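Local structure of N-terminal acetyltransferase B complex subunit MDM20 (Candida albicans, 5K04) at residues A[570-575]-A[604-609]; A[446-451]-A[565-570]. The protein forms the non-catalytic subunit of the NatB N-terminal acetyltransferase complex, probably serving as a helical scaffold for its catalytic partner. All blocks are in the same frame, centred on the assembly; numbering follows the deposited sequence.

Interaction 1 of 2, residues A[570-575]-A[604-609]; sequences NDVATK and AKFSVF
Val572, in the first turn of helix 571-584, comes nearest to Ala604 in the loop leading into helix 608-625, their CA atoms 6.5 Å apart. Phe606 makes the largest single contribution: the far end of its ring, CE1 and CZ, meets the start of the other helix, and Tyr614 of helix 608-625 meets the same ring, planes about 30° apart. Ala604 CB covers one ring face near the rim; the small methyl suits a place so close to an aromatic ring. Val572 CG1 reaches Phe606 CZ obliquely at 3.5 Å and also touches Ala604 CB, so the branched side chain bridges the two residues. At the ring edge, near its plane, Asn570 OD1 lies 3.3 Å from Phe606 CE1, the amide turned 71° against the ring, and Ala573 N lies 3.8 Å from Phe606 CZ. Asn570 is the N-cap; its short side chain, with CG anti to the backbone N (chi1 -168°), carries OD1 to a weak bond from Ala573 N (3.4 Å). With Val572, Ala573 and Phe606 meeting through carbon atoms, the contact is mainly van der Waals, with a probable minor electrostatic gain where the amide oxygen faces the slightly positive hydrogens of the ring edge.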
# COMPACT_ATOMS: atom_id res chain seq x y z
N ASN A 570 -15.03 -8.48 -2.97
CA ASN A 570 -15.20 -9.94 -2.95
C ASN A 570 -13.86 -10.57 -3.34
O ASN A 570 -13.57 -10.75 -4.53
CB ASN A 570 -16.33 -10.39 -3.88
CG ASN A 570 -16.71 -11.86 -3.65
OD1 ASN A 570 -15.98 -12.61 -3.01
ND2 ASN A 570 -17.86 -12.26 -4.19
N ASP A 571 -13.06 -10.92 -2.33
CA ASP A 571 -11.68 -11.31 -2.59
C ASP A 571 -11.57 -12.72 -3.14
O ASP A 571 -10.69 -13.00 -3.97
CB ASP A 571 -10.84 -11.19 -1.31
CG ASP A 571 -10.75 -9.74 -0.80
OD1 ASP A 571 -11.23 -8.81 -1.51
OD2 ASP A 571 -10.23 -9.53 0.31
N VAL A 572 -12.45 -13.63 -2.71
CA VAL A 572 -12.40 -14.99 -3.23
C VAL A 572 -12.83 -15.04 -4.70
O VAL A 572 -12.28 -15.80 -5.49
CB VAL A 572 -13.25 -15.91 -2.35
CG1 VAL A 572 -13.38 -17.27 -3.00
CG2 VAL A 572 -12.59 -16.04 -0.96
N ALA A 573 -13.80 -14.20 -5.09
CA ALA A 573 -14.22 -14.17 -6.49
C ALA A 573 -13.08 -13.71 -7.39
O ALA A 573 -12.89 -14.24 -8.49
CB ALA A 573 -15.44 -13.27 -6.64
N THR A 574 -12.30 -12.73 -6.93
CA THR A 574 -11.12 -12.27 -7.67
C THR A 574 -10.20 -13.44 -8.00
O THR A 574 -9.79 -13.60 -9.15
CB THR A 574 -10.38 -11.23 -6.83
OG1 THR A 574 -11.25 -10.11 -6.62
CG2 THR A 574 -9.11 -10.77 -7.51
N LYS A 575 -9.89 -14.27 -7.01
CA LYS A 575 -9.04 -15.43 -7.28
C LYS A 575 -9.69 -16.38 -8.27
O LYS A 575 -9.03 -16.90 -9.18
CB LYS A 575 -8.71 -16.15 -5.98
CG LYS A 575 -7.83 -17.39 -6.22
CD LYS A 575 -7.39 -18.06 -4.92
CE LYS A 575 -6.39 -17.19 -4.16
NZ LYS A 575 -5.73 -17.96 -3.07
N ALA A 604 -16.05 -20.98 0.23
CA ALA A 604 -15.98 -19.66 -0.39
C ALA A 604 -16.74 -18.53 0.33
O ALA A 604 -16.37 -17.36 0.15
CB ALA A 604 -16.49 -19.74 -1.82
N LYS A 605 -17.81 -18.82 1.08
CA LYS A 605 -18.56 -17.78 1.83
C LYS A 605 -19.32 -16.80 0.92
O LYS A 605 -19.30 -15.59 1.13
CB LYS A 605 -17.66 -17.01 2.80
CG LYS A 605 -17.24 -17.84 4.00
CD LYS A 605 -15.95 -17.37 4.66
CE LYS A 605 -15.60 -18.24 5.87
NZ LYS A 605 -15.53 -19.71 5.54
N PHE A 606 -20.07 -17.34 -0.04
CA PHE A 606 -20.72 -16.55 -1.08
C PHE A 606 -22.23 -16.37 -0.85
O PHE A 606 -22.87 -17.10 -0.08
CB PHE A 606 -20.51 -17.20 -2.44
CG PHE A 606 -19.15 -17.00 -3.03
CD1 PHE A 606 -18.42 -15.86 -2.76
CD2 PHE A 606 -18.61 -17.94 -3.90
CE1 PHE A 606 -17.15 -15.67 -3.34
CE2 PHE A 606 -17.35 -17.76 -4.49
CZ PHE A 606 -16.61 -16.62 -4.20
N SER A 607 -22.78 -15.38 -1.54
CA SER A 607 -24.21 -15.27 -1.77
C SER A 607 -24.74 -16.45 -2.58
O SER A 607 -23.99 -17.16 -3.26
CB SER A 607 -24.54 -13.98 -2.52
OG SER A 607 -24.07 -14.05 -3.86
N VAL A 608 -26.07 -16.65 -2.51
CA VAL A 608 -26.69 -17.73 -3.26
C VAL A 608 -26.30 -17.66 -4.73
O VAL A 608 -25.87 -18.65 -5.33
CB VAL A 608 -28.22 -17.71 -3.10
CG1 VAL A 608 -28.84 -18.88 -3.81
CG2 VAL A 608 -28.62 -17.74 -1.62
N PHE A 609 -26.39 -16.46 -5.32
CA PHE A 609 -26.13 -16.34 -6.75
C PHE A 609 -24.68 -16.64 -7.08
O PHE A 609 -24.39 -17.34 -8.06
CB PHE A 609 -26.50 -14.96 -7.28
CG PHE A 609 -26.18 -14.81 -8.73
CD1 PHE A 609 -26.85 -15.57 -9.69
CD2 PHE A 609 -25.18 -13.95 -9.16
CE1 PHE A 609 -26.56 -15.47 -11.03
CE2 PHE A 609 -24.88 -13.83 -10.52
CZ PHE A 609 -25.57 -14.60 -11.45

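Interaction 2 of 2, residues A[446-451]-A[565-570]; sequences NYYLTT and IDVPVN
Two connecting loops of the helical array meet here: the 3-10 turn that follows helix 440-445 and the irregular segment that leads into helix 571-584, where Pro568 centres an inverse gamma turn closed by Val569 N to Val567 O (2.9 Å). Val567 is the central apolar residue. Val567 CB lies at the edge of the Tyr447 ring, near the ring plane, 4.0 Å from Tyr447 CD1, an approach set by Tyr447 CG standing between its own backbone N and carbonyl carbon (chi1 75°). Val567 CG2 approaches Tyr448 CD1 obliquely at 4.1 Å. The other branch, CG1, anti to the backbone N (chi1 175°), sits against Tyr447 O and the Thr450 side chain. A beta-branched valine suits this place because its two methyls serve different neighbours at once. Separately, Tyr447 CB touches Val569 CG1 at 3.9 Å. The Tyr447 hydroxyl bonds to Asp551 O, which ties down the far end of the ring from outside the turn. Thr450 CG2 packs on Pro568 O at 3.6 Å, and Val569 crosses the Thr450 side chain at about a right angle. Farther along, Thr451 CG2 meets Pro568 CG at 3.7 Å, methyl against pyrrolidine ring. Lys417 and Met416 of helix 409-419 pack on Tyr448, and Phe510 of helix 506-521 on Thr450, so these two helices flank the joint. Hydrophobic packing holds the loops together, while the Tyr447 carbonyl is served within its own turn: Tyr447 O accepts from Thr450 N (3.0 Å), which would let it lie 3.2 Å from Val567 CG1 without a partner from the opposing loop.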
# COMPACT_ATOMS: atom_id res chain seq x y z
N ASN A 446 -7.51 1.46 -4.73
CA ASN A 446 -8.08 0.70 -5.84
C ASN A 446 -9.51 0.22 -5.63
O ASN A 446 -10.37 0.34 -6.50
CB ASN A 446 -7.18 -0.52 -6.00
CG ASN A 446 -7.29 -1.14 -7.28
OD1 ASN A 446 -8.30 -1.01 -7.95
ND2 ASN A 446 -6.26 -1.89 -7.65
N TYR A 447 -9.71 -0.42 -4.47
CA TYR A 447 -10.94 -1.13 -4.18
C TYR A 447 -12.14 -0.20 -4.16
O TYR A 447 -13.27 -0.69 -4.28
CB TYR A 447 -10.78 -1.84 -2.85
CG TYR A 447 -10.86 -0.92 -1.64
CD1 TYR A 447 -12.10 -0.61 -1.05
CD2 TYR A 447 -9.71 -0.37 -1.06
CE1 TYR A 447 -12.19 0.24 0.08
CE2 TYR A 447 -9.80 0.49 0.07
CZ TYR A 447 -11.04 0.79 0.62
OH TYR A 447 -11.13 1.61 1.72
N TYR A 448 -11.92 1.12 -4.01
CA TYR A 448 -13.01 2.08 -4.16
C TYR A 448 -13.62 2.03 -5.56
O TYR A 448 -14.75 2.50 -5.74
CB TYR A 448 -12.51 3.51 -3.87
CG TYR A 448 -12.46 3.88 -2.40
CD1 TYR A 448 -13.62 4.25 -1.70
CD2 TYR A 448 -11.26 3.84 -1.70
CE1 TYR A 448 -13.58 4.58 -0.34
CE2 TYR A 448 -11.20 4.15 -0.36
CZ TYR A 448 -12.36 4.53 0.32
OH TYR A 448 -12.29 4.84 1.65
N LEU A 449 -12.91 1.48 -6.54
CA LEU A 449 -13.39 1.36 -7.91
C LEU A 449 -14.05 0.01 -8.18
O LEU A 449 -14.40 -0.28 -9.33
CB LEU A 449 -12.24 1.58 -8.88
CG LEU A 449 -11.48 2.91 -8.73
CD1 LEU A 449 -10.15 2.85 -9.49
CD2 LEU A 449 -12.33 4.09 -9.24
N THR A 450 -14.24 -0.80 -7.14
CA THR A 450 -14.76 -2.17 -7.28
C THR A 450 -16.00 -2.23 -8.17
O THR A 450 -16.09 -3.09 -9.06
CB THR A 450 -15.06 -2.72 -5.88
OG1 THR A 450 -13.84 -2.82 -5.12
CG2 THR A 450 -15.75 -4.09 -5.96
N THR A 451 -16.97 -1.33 -7.96
CA THR A 451 -18.27 -1.38 -8.64
C THR A 451 -18.31 -0.58 -9.93
O THR A 451 -19.37 -0.53 -10.57
CB THR A 451 -19.37 -0.86 -7.70
OG1 THR A 451 -19.13 0.52 -7.40
CG2 THR A 451 -19.40 -1.66 -6.40
N ILE A 565 -21.85 0.97 6.27
CA ILE A 565 -21.75 0.41 4.93
C ILE A 565 -20.28 0.25 4.53
O ILE A 565 -19.38 0.96 4.99
CB ILE A 565 -22.49 1.30 3.92
CG1 ILE A 565 -21.84 2.68 3.87
CG2 ILE A 565 -23.96 1.44 4.27
CD1 ILE A 565 -21.97 3.32 2.55
N ASP A 566 -20.04 -0.71 3.64
CA ASP A 566 -18.72 -1.07 3.16
C ASP A 566 -18.72 -1.03 1.64
O ASP A 566 -19.75 -1.28 1.01
CB ASP A 566 -18.34 -2.48 3.66
CG ASP A 566 -18.08 -2.53 5.15
OD1 ASP A 566 -17.54 -1.54 5.69
OD2 ASP A 566 -18.39 -3.57 5.77
N VAL A 567 -17.58 -0.70 1.05
CA VAL A 567 -17.43 -1.04 -0.37
C VAL A 567 -17.52 -2.56 -0.52
O VAL A 567 -16.92 -3.31 0.28
CB VAL A 567 -16.12 -0.48 -0.93
CG1 VAL A 567 -15.89 -0.94 -2.39
CG2 VAL A 567 -16.14 1.06 -0.87
N PRO A 568 -18.31 -3.06 -1.44
CA PRO A 568 -18.57 -4.52 -1.54
C PRO A 568 -17.49 -5.29 -2.29
O PRO A 568 -17.68 -5.82 -3.40
CB PRO A 568 -19.92 -4.55 -2.27
CG PRO A 568 -19.95 -3.30 -3.09
CD PRO A 568 -19.23 -2.26 -2.27
N VAL A 569 -16.33 -5.40 -1.65
CA VAL A 569 -15.24 -6.19 -2.20
C VAL A 569 -15.60 -7.66 -2.08
O VAL A 569 -16.36 -8.06 -1.19
CB VAL A 569 -13.91 -5.88 -1.50
CG1 VAL A 569 -13.50 -4.40 -1.72
CG2 VAL A 569 -13.99 -6.23 -0.01
N ASN A 570 -15.03 -8.48 -2.97
CA ASN A 570 -15.20 -9.94 -2.95
C ASN A 570 -13.86 -10.57 -3.34
O ASN A 570 -13.57 -10.75 -4.53
CB ASN A 570 -16.33 -10.39 -3.88
CG ASN A 570 -16.71 -11.86 -3.65
OD1 ASN A 570 -15.98 -12.61 -3.01
ND2 ASN A 570 -17.86 -12.26 -4.19

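The two contacts follow one another along the chain, with centres about 13 Å apart, and share Asn570. Interaction 2 closes first, joining the loop between helices 440-445 and 456-485 to the segment before helix 571-584; interaction 1 then opens at the start of that helix and reaches the loop after helix 591-601. Residues 565-575 thus meet an earlier part of the chain through their loop and a later part through their helix. Helix 506-521 borders both contacts, touched by Thr450 in one and by Asp571 and Thr574 in the other. In this all-helical subunit, the pair joins parts of the chain distant in sequence around the entrance to helix 571-584, which is consistent with a scaffold role.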